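PDB 3VTI: hydrogenase maturation factor from Thermoanaerobacter tengcongensis, which probably uses ATP to dehydrate an S-carbamoyl group, placed on it by HypF, to a nitrile during the maturation of [NiFe]-hydrogenases. Local coordinates for residues D35-K40 / K51-G56; G47-L52 / K87-S92; D145-S150 / K252-V257; G151-H156 / E225-K230. All coordinates share one frame; numbering follows the deposited sequence.

Contact 1: residues D35-K40 / K51-G56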
loop_
_atom_site.group_PDB
_atom_site.type_symbol
_atom_site.label_atom_id
_atom_site.label_comp_id
_atom_site.label_asym_id
_atom_site.label_seq_id
_atom_site.Cartn_x
_atom_site.Cartn_y
_atom_site.Cartn_z
ATOM N N ASP C 35 8.810 -0.959 9.578
ATOM C CA ASP C 35 8.186 -2.039 8.826
ATOM C C ASP C 35 6.840 -1.622 8.237
ATOM O O ASP C 35 6.078 -0.888 8.854
ATOM C CB ASP C 35 8.006 -3.277 9.703
ATOM C CG ASP C 35 8.010 -4.564 8.900
ATOM O OD1 ASP C 35 8.252 -4.498 7.682
ATOM O OD2 ASP C 35 7.791 -5.648 9.480
ATOM N N SER C 36 6.567 -2.100 7.029
ATOM C CA SER C 36 5.256 -1.929 6.399
ATOM C C SER C 36 4.442 -3.197 6.589
ATOM O O SER C 36 5.006 -4.281 6.771
ATOM C CB SER C 36 5.387 -1.606 4.910
ATOM O OG SER C 36 5.928 -0.313 4.717
ATOM N N PHE C 37 3.121 -3.053 6.556
ATOM C CA PHE C 37 2.211 -4.159 6.824
ATOM C C PHE C 37 1.105 -4.212 5.777
ATOM O O PHE C 37 0.288 -3.293 5.663
ATOM C CB PHE C 37 1.659 -4.036 8.241
ATOM C CG PHE C 37 2.722 -4.155 9.296
ATOM C CD1 PHE C 37 2.995 -5.387 9.886
ATOM C CD2 PHE C 37 3.484 -3.046 9.664
ATOM C CE1 PHE C 37 3.988 -5.518 10.832
ATOM C CE2 PHE C 37 4.482 -3.168 10.612
ATOM C CZ PHE C 37 4.736 -4.408 11.202
ATOM N N THR C 38 1.101 -5.291 5.005
ATOM C CA THR C 38 0.300 -5.379 3.789
ATOM C C THR C 38 -0.564 -6.645 3.779
ATOM O O THR C 38 -1.038 -7.077 2.736
ATOM C CB THR C 38 1.210 -5.365 2.543
ATOM O OG1 THR C 38 2.156 -6.433 2.642
ATOM C CG2 THR C 38 1.973 -4.055 2.438
ATOM N N VAL C 39 -0.771 -7.217 4.959
ATOM C CA VAL C 39 -1.500 -8.467 5.134
ATOM C C VAL C 39 -2.949 -8.395 4.608
ATOM O O VAL C 39 -3.662 -7.429 4.866
ATOM C CB VAL C 39 -1.490 -8.880 6.633
ATOM C CG1 VAL C 39 -2.315 -7.901 7.476
ATOM C CG2 VAL C 39 -1.991 -10.302 6.823
ATOM N N LYS C 40 -3.347 -9.418 3.851
ATOM C CA LYS C 40 -4.750 -9.667 3.513
ATOM C C LYS C 40 -5.099 -11.097 3.945
ATOM O O LYS C 40 -4.356 -12.038 3.632
ATOM C CB LYS C 40 -5.026 -9.478 2.014
ATOM C CG LYS C 40 -5.017 -8.024 1.513
ATOM C CD LYS C 40 -5.837 -7.092 2.407
ATOM C CE LYS C 40 -5.949 -5.699 1.830
ATOM N NZ LYS C 40 -4.643 -5.061 1.566
ATOM N N LYS C 51 -3.104 -4.594 15.136
ATOM C CA LYS C 51 -2.357 -5.228 16.213
ATOM C C LYS C 51 -0.993 -5.649 15.688
ATOM O O LYS C 51 0.027 -5.541 16.381
ATOM C CB LYS C 51 -3.116 -6.443 16.739
ATOM C CG LYS C 51 -2.533 -7.011 18.004
ATOM C CD LYS C 51 -3.340 -8.195 18.520
ATOM C CE LYS C 51 -2.777 -8.675 19.860
ATOM N NZ LYS C 51 -3.238 -10.047 20.219
ATOM N N LEU C 52 -1.000 -6.125 14.448
ATOM C CA LEU C 52 0.193 -6.555 13.746
ATOM C C LEU C 52 1.189 -5.407 13.570
ATOM O O LEU C 52 2.372 -5.548 13.873
ATOM C CB LEU C 52 -0.223 -7.128 12.397
ATOM C CG LEU C 52 0.801 -7.802 11.497
ATOM C CD1 LEU C 52 1.681 -8.762 12.288
ATOM C CD2 LEU C 52 0.099 -8.513 10.334
ATOM N N ALA C 53 0.697 -4.267 13.094
ATOM C CA ALA C 53 1.530 -3.107 12.816
ATOM C C ALA C 53 2.287 -2.628 14.063
ATOM O O ALA C 53 3.426 -2.165 13.969
ATOM C CB ALA C 53 0.682 -1.998 12.243
ATOM N N VAL C 54 1.646 -2.728 15.222
ATOM C CA VAL C 54 2.266 -2.297 16.466
ATOM C C VAL C 54 3.256 -3.358 16.952
ATOM O O VAL C 54 4.438 -3.080 17.108
ATOM C CB VAL C 54 1.219 -1.995 17.569
ATOM C CG1 VAL C 54 1.903 -1.573 18.862
ATOM C CG2 VAL C 54 0.266 -0.909 17.107
ATOM N N CYS C 55 2.759 -4.570 17.156
ATOM C CA CYS C 55 3.539 -5.660 17.705
ATOM C C CYS C 55 4.832 -5.918 16.951
ATOM O O CYS C 55 5.905 -6.049 17.559
ATOM C CB CYS C 55 2.683 -6.922 17.786
ATOM S SG CYS C 55 1.403 -6.785 19.075
ATOM N N GLY C 56 4.730 -5.962 15.627
ATOM C CA GLY C 56 5.889 -6.237 14.786
ATOM C C GLY C 56 7.024 -5.258 14.986
ATOM O O GLY C 56 8.187 -5.637 15.028
#

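Contact 2: residues G47-L52 / K87-S92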
loop_
_atom_site.group_PDB
_atom_site.type_symbol
_atom_site.label_atom_id
_atom_site.label_comp_id
_atom_site.label_asym_id
_atom_site.label_seq_id
_atom_site.Cartn_x
_atom_site.Cartn_y
_atom_site.Cartn_z
ATOM N N GLY C 47 -6.203 -11.874 15.358
ATOM C CA GLY C 47 -5.708 -10.520 15.175
ATOM C C GLY C 47 -6.245 -9.735 13.994
ATOM O O GLY C 47 -7.263 -10.091 13.377
ATOM N N ASP C 48 -5.555 -8.631 13.711
ATOM C CA ASP C 48 -5.827 -7.786 12.558
ATOM C C ASP C 48 -4.584 -6.964 12.203
ATOM O O ASP C 48 -3.594 -6.993 12.937
ATOM C CB ASP C 48 -7.056 -6.893 12.798
ATOM C CG ASP C 48 -6.912 -6.007 14.013
ATOM O OD1 ASP C 48 -7.827 -6.019 14.871
ATOM O OD2 ASP C 48 -5.894 -5.289 14.105
ATOM N N ILE C 49 -4.648 -6.230 11.088
ATOM C CA ILE C 49 -3.516 -5.440 10.592
ATOM C C ILE C 49 -3.012 -4.407 11.609
ATOM O O ILE C 49 -1.827 -4.073 11.627
ATOM C CB ILE C 49 -3.848 -4.764 9.227
ATOM C CG1 ILE C 49 -2.592 -4.122 8.604
ATOM C CG2 ILE C 49 -5.022 -3.776 9.366
ATOM C CD1 ILE C 49 -2.710 -3.798 7.119
ATOM N N GLY C 50 -3.917 -3.916 12.455
ATOM C CA GLY C 50 -3.587 -2.913 13.462
ATOM C C GLY C 50 -2.707 -3.451 14.571
ATOM O O GLY C 50 -1.682 -2.844 14.911
ATOM N N LYS C 51 -3.104 -4.594 15.136
ATOM C CA LYS C 51 -2.357 -5.228 16.213
ATOM C C LYS C 51 -0.993 -5.649 15.688
ATOM O O LYS C 51 0.027 -5.541 16.381
ATOM C CB LYS C 51 -3.116 -6.443 16.739
ATOM C CG LYS C 51 -2.533 -7.011 18.004
ATOM C CD LYS C 51 -3.340 -8.195 18.520
ATOM C CE LYS C 51 -2.777 -8.675 19.860
ATOM N NZ LYS C 51 -3.238 -10.047 20.219
ATOM N N LEU C 52 -1.000 -6.125 14.448
ATOM C CA LEU C 52 0.193 -6.555 13.746
ATOM C C LEU C 52 1.189 -5.407 13.570
ATOM O O LEU C 52 2.372 -5.548 13.873
ATOM C CB LEU C 52 -0.223 -7.128 12.397
ATOM C CG LEU C 52 0.801 -7.802 11.497
ATOM C CD1 LEU C 52 1.681 -8.762 12.288
ATOM C CD2 LEU C 52 0.099 -8.513 10.334
ATOM N N LYS C 87 -11.879 2.299 12.535
ATOM C CA LYS C 87 -12.001 2.453 13.981
ATOM C C LYS C 87 -11.548 1.192 14.718
ATOM O O LYS C 87 -10.955 1.278 15.789
ATOM C CB LYS C 87 -13.439 2.813 14.372
ATOM C CG LYS C 87 -13.854 4.232 14.000
ATOM C CD LYS C 87 -15.186 4.612 14.621
ATOM C CE LYS C 87 -15.579 6.040 14.251
ATOM N NZ LYS C 87 -16.896 6.436 14.820
ATOM N N LYS C 88 -11.824 0.030 14.131
ATOM C CA LYS C 88 -11.410 -1.257 14.691
ATOM C C LYS C 88 -9.891 -1.450 14.631
ATOM O O LYS C 88 -9.284 -1.951 15.580
ATOM C CB LYS C 88 -12.114 -2.419 13.976
ATOM C CG LYS C 88 -13.548 -2.652 14.414
ATOM C CD LYS C 88 -14.367 -3.412 13.359
ATOM C CE LYS C 88 -14.175 -4.926 13.445
ATOM N NZ LYS C 88 -15.128 -5.638 12.543
ATOM N N ILE C 89 -9.292 -1.057 13.511
ATOM C CA ILE C 89 -7.846 -1.145 13.322
ATOM C C ILE C 89 -7.120 -0.241 14.312
ATOM O O ILE C 89 -6.204 -0.682 15.012
ATOM C CB ILE C 89 -7.450 -0.801 11.863
ATOM C CG1 ILE C 89 -7.868 -1.935 10.925
ATOM C CG2 ILE C 89 -5.950 -0.525 11.739
ATOM C CD1 ILE C 89 -7.891 -1.542 9.470
ATOM N N VAL C 90 -7.563 1.013 14.379
ATOM C CA VAL C 90 -6.961 2.020 15.244
ATOM C C VAL C 90 -7.064 1.612 16.721
ATOM O O VAL C 90 -6.074 1.685 17.456
ATOM C CB VAL C 90 -7.568 3.431 14.961
ATOM C CG1 VAL C 90 -7.001 4.482 15.887
ATOM C CG2 VAL C 90 -7.293 3.840 13.516
ATOM N N LYS C 91 -8.253 1.167 17.134
ATOM C CA LYS C 91 -8.484 0.606 18.471
ATOM C C LYS C 91 -7.498 -0.521 18.815
ATOM O O LYS C 91 -6.902 -0.517 19.897
ATOM C CB LYS C 91 -9.923 0.089 18.584
ATOM C CG LYS C 91 -10.380 -0.285 19.995
ATOM C CD LYS C 91 -11.737 -0.965 19.954
ATOM C CE LYS C 91 -12.364 -1.074 21.344
ATOM N NZ LYS C 91 -11.674 -2.103 22.180
ATOM N N SER C 92 -7.338 -1.475 17.893
ATOM C CA SER C 92 -6.387 -2.577 18.056
ATOM C C SER C 92 -4.949 -2.088 18.213
ATOM O O SER C 92 -4.178 -2.653 18.985
ATOM C CB SER C 92 -6.467 -3.533 16.878
ATOM O OG SER C 92 -7.664 -4.272 16.915
#

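Contact 3: residues D145-S150 / K252-V257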
loop_
_atom_site.group_PDB
_atom_site.type_symbol
_atom_site.label_atom_id
_atom_site.label_comp_id
_atom_site.label_asym_id
_atom_site.label_seq_id
_atom_site.Cartn_x
_atom_site.Cartn_y
_atom_site.Cartn_z
ATOM N N ASP C 145 27.019 -22.174 21.380
ATOM C CA ASP C 145 25.814 -21.477 21.823
ATOM C C ASP C 145 24.595 -22.354 21.614
ATOM O O ASP C 145 24.596 -23.234 20.747
ATOM C CB ASP C 145 25.608 -20.182 21.029
ATOM C CG ASP C 145 26.581 -19.084 21.412
ATOM O OD1 ASP C 145 27.093 -19.088 22.550
ATOM O OD2 ASP C 145 26.821 -18.199 20.564
ATOM N N ILE C 146 23.551 -22.089 22.395
ATOM C CA ILE C 146 22.294 -22.834 22.324
ATOM C C ILE C 146 21.215 -21.982 21.668
ATOM O O ILE C 146 21.148 -20.772 21.878
ATOM C CB ILE C 146 21.835 -23.298 23.735
ATOM C CG1 ILE C 146 22.911 -24.174 24.408
ATOM C CG2 ILE C 146 20.474 -23.994 23.685
ATOM C CD1 ILE C 146 23.206 -25.514 23.723
ATOM N N VAL C 147 20.379 -22.628 20.861
ATOM C CA VAL C 147 19.295 -21.957 20.176
ATOM C C VAL C 147 17.984 -22.339 20.831
ATOM O O VAL C 147 17.693 -23.521 21.003
ATOM C CB VAL C 147 19.247 -22.352 18.693
ATOM C CG1 VAL C 147 18.300 -21.438 17.925
ATOM C CG2 VAL C 147 20.630 -22.284 18.086
ATOM N N LEU C 148 17.197 -21.330 21.187
ATOM C CA LEU C 148 15.864 -21.534 21.732
ATOM C C LEU C 148 14.807 -20.822 20.884
ATOM O O LEU C 148 15.102 -19.841 20.183
ATOM C CB LEU C 148 15.795 -21.028 23.176
ATOM C CG LEU C 148 16.672 -21.719 24.216
ATOM C CD1 LEU C 148 18.037 -21.069 24.316
ATOM C CD2 LEU C 148 15.987 -21.688 25.553
ATOM N N ILE C 149 13.578 -21.327 20.952
ATOM C CA ILE C 149 12.412 -20.644 20.397
ATOM C C ILE C 149 11.423 -20.401 21.533
ATOM O O ILE C 149 11.200 -21.292 22.357
ATOM C CB ILE C 149 11.730 -21.462 19.261
ATOM C CG1 ILE C 149 10.586 -20.673 18.620
ATOM C CG2 ILE C 149 11.176 -22.774 19.779
ATOM C CD1 ILE C 149 11.000 -19.855 17.454
ATOM N N SER C 150 10.820 -19.212 21.563
ATOM C CA SER C 150 9.910 -18.817 22.653
ATOM C C SER C 150 8.559 -19.541 22.687
ATOM O O SER C 150 7.845 -19.453 23.683
ATOM C CB SER C 150 9.668 -17.304 22.618
ATOM O OG SER C 150 9.114 -16.898 21.379
ATOM N N LYS C 252 6.609 -14.796 18.341
ATOM C CA LYS C 252 7.742 -15.657 18.707
ATOM C C LYS C 252 9.107 -14.990 18.531
ATOM O O LYS C 252 9.297 -14.121 17.681
ATOM C CB LYS C 252 7.716 -16.985 17.927
ATOM C CG LYS C 252 6.396 -17.753 17.994
ATOM C CD LYS C 252 6.087 -18.252 19.396
ATOM C CE LYS C 252 4.574 -18.306 19.654
ATOM N NZ LYS C 252 3.826 -19.154 18.679
ATOM N N VAL C 253 10.060 -15.405 19.347
ATOM C CA VAL C 253 11.430 -14.963 19.159
ATOM C C VAL C 253 12.366 -16.167 19.199
ATOM O O VAL C 253 12.183 -17.074 20.014
ATOM C CB VAL C 253 11.843 -13.859 20.194
ATOM C CG1 VAL C 253 11.809 -14.394 21.651
ATOM C CG2 VAL C 253 13.230 -13.259 19.848
ATOM N N VAL C 254 13.333 -16.172 18.282
ATOM C CA VAL C 254 14.454 -17.107 18.290
ATOM C C VAL C 254 15.578 -16.502 19.112
ATOM O O VAL C 254 15.982 -15.357 18.891
ATOM C CB VAL C 254 14.971 -17.372 16.864
ATOM C CG1 VAL C 254 16.286 -18.182 16.880
ATOM C CG2 VAL C 254 13.901 -18.076 16.038
ATOM N N VAL C 255 16.093 -17.280 20.049
ATOM C CA VAL C 255 17.124 -16.801 20.958
ATOM C C VAL C 255 18.376 -17.644 20.898
ATOM O O VAL C 255 18.319 -18.852 20.988
ATOM C CB VAL C 255 16.650 -16.860 22.414
ATOM C CG1 VAL C 255 17.541 -16.019 23.306
ATOM C CG2 VAL C 255 15.198 -16.441 22.535
ATOM N N VAL C 256 19.513 -16.985 20.774
ATOM C CA VAL C 256 20.801 -17.651 20.912
ATOM C C VAL C 256 21.454 -17.186 22.220
ATOM O O VAL C 256 21.479 -15.991 22.500
ATOM C CB VAL C 256 21.715 -17.374 19.691
ATOM C CG1 VAL C 256 22.959 -18.213 19.747
ATOM C CG2 VAL C 256 20.969 -17.671 18.398
ATOM N N VAL C 257 21.963 -18.132 23.013
ATOM C CA VAL C 257 22.556 -17.836 24.330
ATOM C C VAL C 257 23.859 -18.583 24.581
ATOM O O VAL C 257 24.158 -19.568 23.908
ATOM C CB VAL C 257 21.603 -18.193 25.516
ATOM C CG1 VAL C 257 20.338 -17.390 25.456
ATOM C CG2 VAL C 257 21.272 -19.674 25.522
#

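Contact 4: residues G151-H156 / E225-K230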
loop_
_atom_site.group_PDB
_atom_site.type_symbol
_atom_site.label_atom_id
_atom_site.label_comp_id
_atom_site.label_asym_id
_atom_site.label_seq_id
_atom_site.Cartn_x
_atom_site.Cartn_y
_atom_site.Cartn_z
ATOM N N GLY C 151 8.204 -20.234 21.602
ATOM C CA GLY C 151 6.928 -20.951 21.519
ATOM C C GLY C 151 6.699 -21.659 20.189
ATOM O O GLY C 151 7.631 -21.838 19.401
ATOM N N THR C 152 5.454 -22.062 19.944
ATOM C CA THR C 152 5.119 -22.880 18.786
ATOM C C THR C 152 5.420 -22.169 17.473
ATOM O O THR C 152 5.352 -20.932 17.383
ATOM C CB THR C 152 3.643 -23.318 18.795
ATOM O OG1 THR C 152 2.812 -22.168 18.924
ATOM C CG2 THR C 152 3.354 -24.283 19.946
ATOM N N ILE C 153 5.740 -22.968 16.457
ATOM C CA ILE C 153 6.210 -22.474 15.169
ATOM C C ILE C 153 5.108 -22.567 14.119
ATOM O O ILE C 153 4.466 -23.614 13.976
ATOM C CB ILE C 153 7.440 -23.293 14.691
ATOM C CG1 ILE C 153 8.592 -23.185 15.702
ATOM C CG2 ILE C 153 7.891 -22.878 13.283
ATOM C CD1 ILE C 153 9.513 -24.413 15.702
ATOM N N GLY C 154 4.899 -21.469 13.391
ATOM C CA GLY C 154 4.070 -21.473 12.186
ATOM C C GLY C 154 2.624 -21.034 12.339
ATOM O O GLY C 154 1.832 -21.165 11.409
ATOM N N ASP C 155 2.286 -20.499 13.506
ATOM C CA ASP C 155 0.930 -20.068 13.800
ATOM C C ASP C 155 0.385 -19.030 12.828
ATOM O O ASP C 155 -0.606 -19.280 12.131
ATOM C CB ASP C 155 0.857 -19.524 15.218
ATOM C CG ASP C 155 0.800 -20.616 16.242
ATOM O OD1 ASP C 155 1.860 -21.170 16.605
ATOM O OD2 ASP C 155 -0.322 -20.923 16.677
ATOM N N HIS C 156 1.033 -17.871 12.791
ATOM C CA HIS C 156 0.561 -16.759 11.989
ATOM C C HIS C 156 0.469 -17.131 10.505
ATOM O O HIS C 156 -0.592 -16.986 9.890
ATOM C CB HIS C 156 1.459 -15.546 12.183
ATOM C CG HIS C 156 1.015 -14.350 11.406
ATOM N ND1 HIS C 156 0.069 -13.467 11.880
ATOM C CD2 HIS C 156 1.374 -13.897 10.182
ATOM C CE1 HIS C 156 -0.128 -12.516 10.985
ATOM N NE2 HIS C 156 0.649 -12.756 9.944
ATOM N N GLU C 225 12.399 -33.497 17.008
ATOM C CA GLU C 225 11.619 -33.852 18.201
ATOM C C GLU C 225 11.454 -32.722 19.219
ATOM O O GLU C 225 10.543 -32.761 20.046
ATOM C CB GLU C 225 12.225 -35.074 18.907
ATOM C CG GLU C 225 13.746 -35.034 19.075
ATOM C CD GLU C 225 14.482 -35.450 17.799
ATOM O OE1 GLU C 225 14.263 -36.594 17.346
ATOM O OE2 GLU C 225 15.260 -34.636 17.241
ATOM N N LYS C 226 12.334 -31.726 19.151
ATOM C CA LYS C 226 12.330 -30.622 20.100
ATOM C C LYS C 226 11.591 -29.390 19.599
ATOM O O LYS C 226 11.463 -28.418 20.334
ATOM C CB LYS C 226 13.765 -30.244 20.491
ATOM C CG LYS C 226 14.430 -31.206 21.479
ATOM C CD LYS C 226 13.800 -31.108 22.871
ATOM C CE LYS C 226 14.074 -32.355 23.697
ATOM N NZ LYS C 226 13.234 -33.508 23.253
ATOM N N LEU C 227 11.096 -29.429 18.366
ATOM C CA LEU C 227 10.415 -28.269 17.778
ATOM C C LEU C 227 8.950 -28.185 18.205
ATOM O O LEU C 227 8.184 -29.127 17.987
ATOM C CB LEU C 227 10.535 -28.271 16.251
ATOM C CG LEU C 227 11.948 -28.208 15.651
ATOM C CD1 LEU C 227 11.950 -28.516 14.148
ATOM C CD2 LEU C 227 12.617 -26.868 15.934
ATOM N N PRO C 228 8.565 -27.063 18.844
ATOM C CA PRO C 228 7.190 -26.883 19.305
ATOM C C PRO C 228 6.254 -26.451 18.182
ATOM O O PRO C 228 6.559 -25.523 17.423
ATOM C CB PRO C 228 7.309 -25.782 20.370
ATOM C CG PRO C 228 8.498 -25.008 19.981
ATOM C CD PRO C 228 9.436 -25.948 19.258
ATOM N N VAL C 229 5.115 -27.122 18.090
ATOM C CA VAL C 229 4.168 -26.857 17.021
ATOM C C VAL C 229 2.798 -27.387 17.420
ATOM O O VAL C 229 2.678 -28.558 17.828
ATOM C CB VAL C 229 4.653 -27.485 15.661
ATOM C CG1 VAL C 229 4.980 -28.977 15.814
ATOM C CG2 VAL C 229 3.648 -27.233 14.544
ATOM N N LYS C 230 1.781 -26.527 17.323
ATOM C CA LYS C 230 0.409 -26.931 17.619
ATOM C C LYS C 230 -0.015 -27.996 16.630
ATOM O O LYS C 230 0.309 -27.913 15.447
ATOM C CB LYS C 230 -0.552 -25.741 17.562
ATOM C CG LYS C 230 -0.300 -24.678 18.632
ATOM C CD LYS C 230 -1.336 -23.567 18.588
ATOM C CE LYS C 230 -0.800 -22.288 19.240
ATOM N NZ LYS C 230 -0.696 -22.354 20.721
HETATM O O HOH W 1 2.441 -23.982 15.698
#

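Contact 1: residues D35-K40 / K51-G56
The F37 ring lies flat against the helix turn that carries A53. A53 CA sits over the ring centre, 3.6 Å from the centroid and only 7° off the normal. This is a CH-pi contact over the face, and L52 C lies over that same face. G56 approaches obliquely, with its CA 4.2 Å from F37 CZ. Having no side chain, G56 leaves the tip of the ring close to the helix backbone. L52 meets the ring from beside A53, its CG 3.6 Å from F37 CD1. The CB of A53 touches the other flank, 3.9 Å from F37 CD2. The ring reaches the helix because its CG stands anti to the carbonyl carbon (chi1 -64°). L52 also extends the contact past the end of the strand, where its CD2 packs 3.8 Å from V39 CG1.

This contact lays helix 49-60 along strand 30-37 of the N-terminal-domain sheet. The axes of strand 35-37 and helix 51-56 run nearly antiparallel, at 163°. D60, a magnesium ligand, follows on the same helix, and G56 is near the magnesium site. The helix carbonyls near the ring have partners of their own. L52 O accepts from G56 N, and A53 O is bonded to T124 OG1. No hydrogen bond joins the two segments, so the fit of strand and helix rests on apolar burial and the CH-pi contact.

Contact 2: residues G47-L52 / K87-S92
D48 is the N-cap of helix 49-60, and its carboxylate also reaches S92 on helix 83-100. S92 OG donates to D48 OD1 at 2.7 Å, and OD1 receives it on its syn lone pair, on the side of OD2. D48 OD2 turns to its own helix. It accepts from K51 N at 3.1 Å, met nearly along the C-O axis with an N-H...O angle of 161°. A second bond to OD2, from G50 N, is weak. CG of D48 stands between its backbone N and carbonyl carbon (chi1 58°), which brings the carboxylate back over the first turn. The start of the helix would be expected to favour the negative charge held there.

In the fold, this is where two helices of the PurM-like N-terminal domain pack side by side against its sheet. I49 and I89 both touch I122 on strand 120-130 of that sheet. The branch methyl of I49 also meets the tip of I89, CG2 3.6 Å from I89 CD1. G50 allows the close approach of the backbones: its CA is 4.6 Å from I89 CA and 3.8 Å from I89 CG2. One turn on, S92 CB packs 3.9 Å from K51 N. The K51 chain leads away, and its NZ is hydrogen-bonded to V177 O. F43, on the partner strand 43-44 of the short hairpin that ends at D48, touches D48 and I89 and makes a cation-pi contact with K88.

Contact 3: residues D145-S150 / K252-V257
L148 and V255 bond to each other twice through their backbones, each N to the other's O at 2.7 Å and nearly straight. They are a hydrogen-bonded pair of two antiparallel strands, 146-149 and 254-257, in the mixed sheet of the AIR synthase-like C-terminal domain. I146 and V257 form the next such pair, I146 N to V257 O and V257 N to I146 O, both at 3.0 Å. V147 with V256 and I149 with V254 are the non-hydrogen-bonded pairs between and beyond them.

Side chains alternate between the two faces. On one, the L148 side chain crosses that of V257 at about a right angle, and its CD1 touches V257 CG2 at 3.7 Å. This face is covered by helix 262-270, with M269 on L148 and A262 on V257. On the other, I149 CD1 reaches V254 CG2 at 3.7 Å, and P200 rests on both residues.

At the start of the first strand, D145 CB packs 3.5 Å from V256 CG1. Its OD2 accepts from K142 N and has a long, weak ion pair with K195. An alanine here would probably leave the backbone N of K142 without its acceptor and K195 without this nearby charge.

Strands 279-285 and 194-198 flank the pair. The side chain of V253, just before its strand, lies about 5 Å from that of D199, a magnesium ligand.

At S150 the pairing changes. S150 N still donates to V253 O, but the return bond goes to the side chain. S150 OG, placed between backbone N and carbonyl carbon (chi1 59°), accepts from V253 N at 2.7 Å and 167°.

Contact 4: residues G151-H156 / E225-K230
D155 OD1, beside the chain of K230, is gripped by several groups. T152 OG1 donates to it at 2.7 Å, on the syn side and 25° out of the carboxylate plane. A water donates to it as well, at 3.0 Å, and K252 NZ adds a long, weak ion pair. The same water donates to I153 O at 2.7 Å and accepts from K230 N at 3.1 Å, so it ties both segments together.

The direct bond across the contact is I153 N to P228 O, at 2.9 Å. It is bent, at 142°, and the donor is tilted from the carbonyl plane. T152 CA makes a CA-H...O contact to the same oxygen. Beyond it, I153 CD1 packs 3.9 Å from P228 CD and 4.0 Å from L227 CD2.

These loops lead into two helices of the C-terminal domain. G154 is the N-cap of helix 155-164, and its N donates to N249 OD1. K230 is the N-cap of helix 231-240.

T152 OG1 stands between its backbone N and carbonyl carbon (chi1 54°), while CG2 lies against V229 N and K230 N. A valine in its place would probably leave D155 OD1 without its hydroxyl donor and the carboxylate freer to turn.

K230 crosses D155 at about a right angle, but its NZ stays 4.3 Å from D155 OD2, beyond a salt bridge. The lysine charge may still steady the carboxylate. The loops leading into the two helices are thus held by one direct backbone bond, a bridging water and apolar packing, with no direct ion pair between D155 and K230.

From the N terminus, contact 1 comes first. It closes the short loop from strand 30-37 to helix 49-60. Contact 2 begins around the start of helix 49-60, where contact 1 ends, and closes a longer loop to helix 83-100. They share K51 and L52 and join helix 49-60 to the sheet and to helix 83-100. Contact 3 opens only in the C-terminal domain and closes a long loop back to strand 146-149. Contact 4 is nested inside that loop. K252 links contacts 3 and 4 through its NZ, which bonds to T152 O, and I149 packs on P228. Between the domains, L52, on helix 49-60, packs on H156, at the end of segment 151-156.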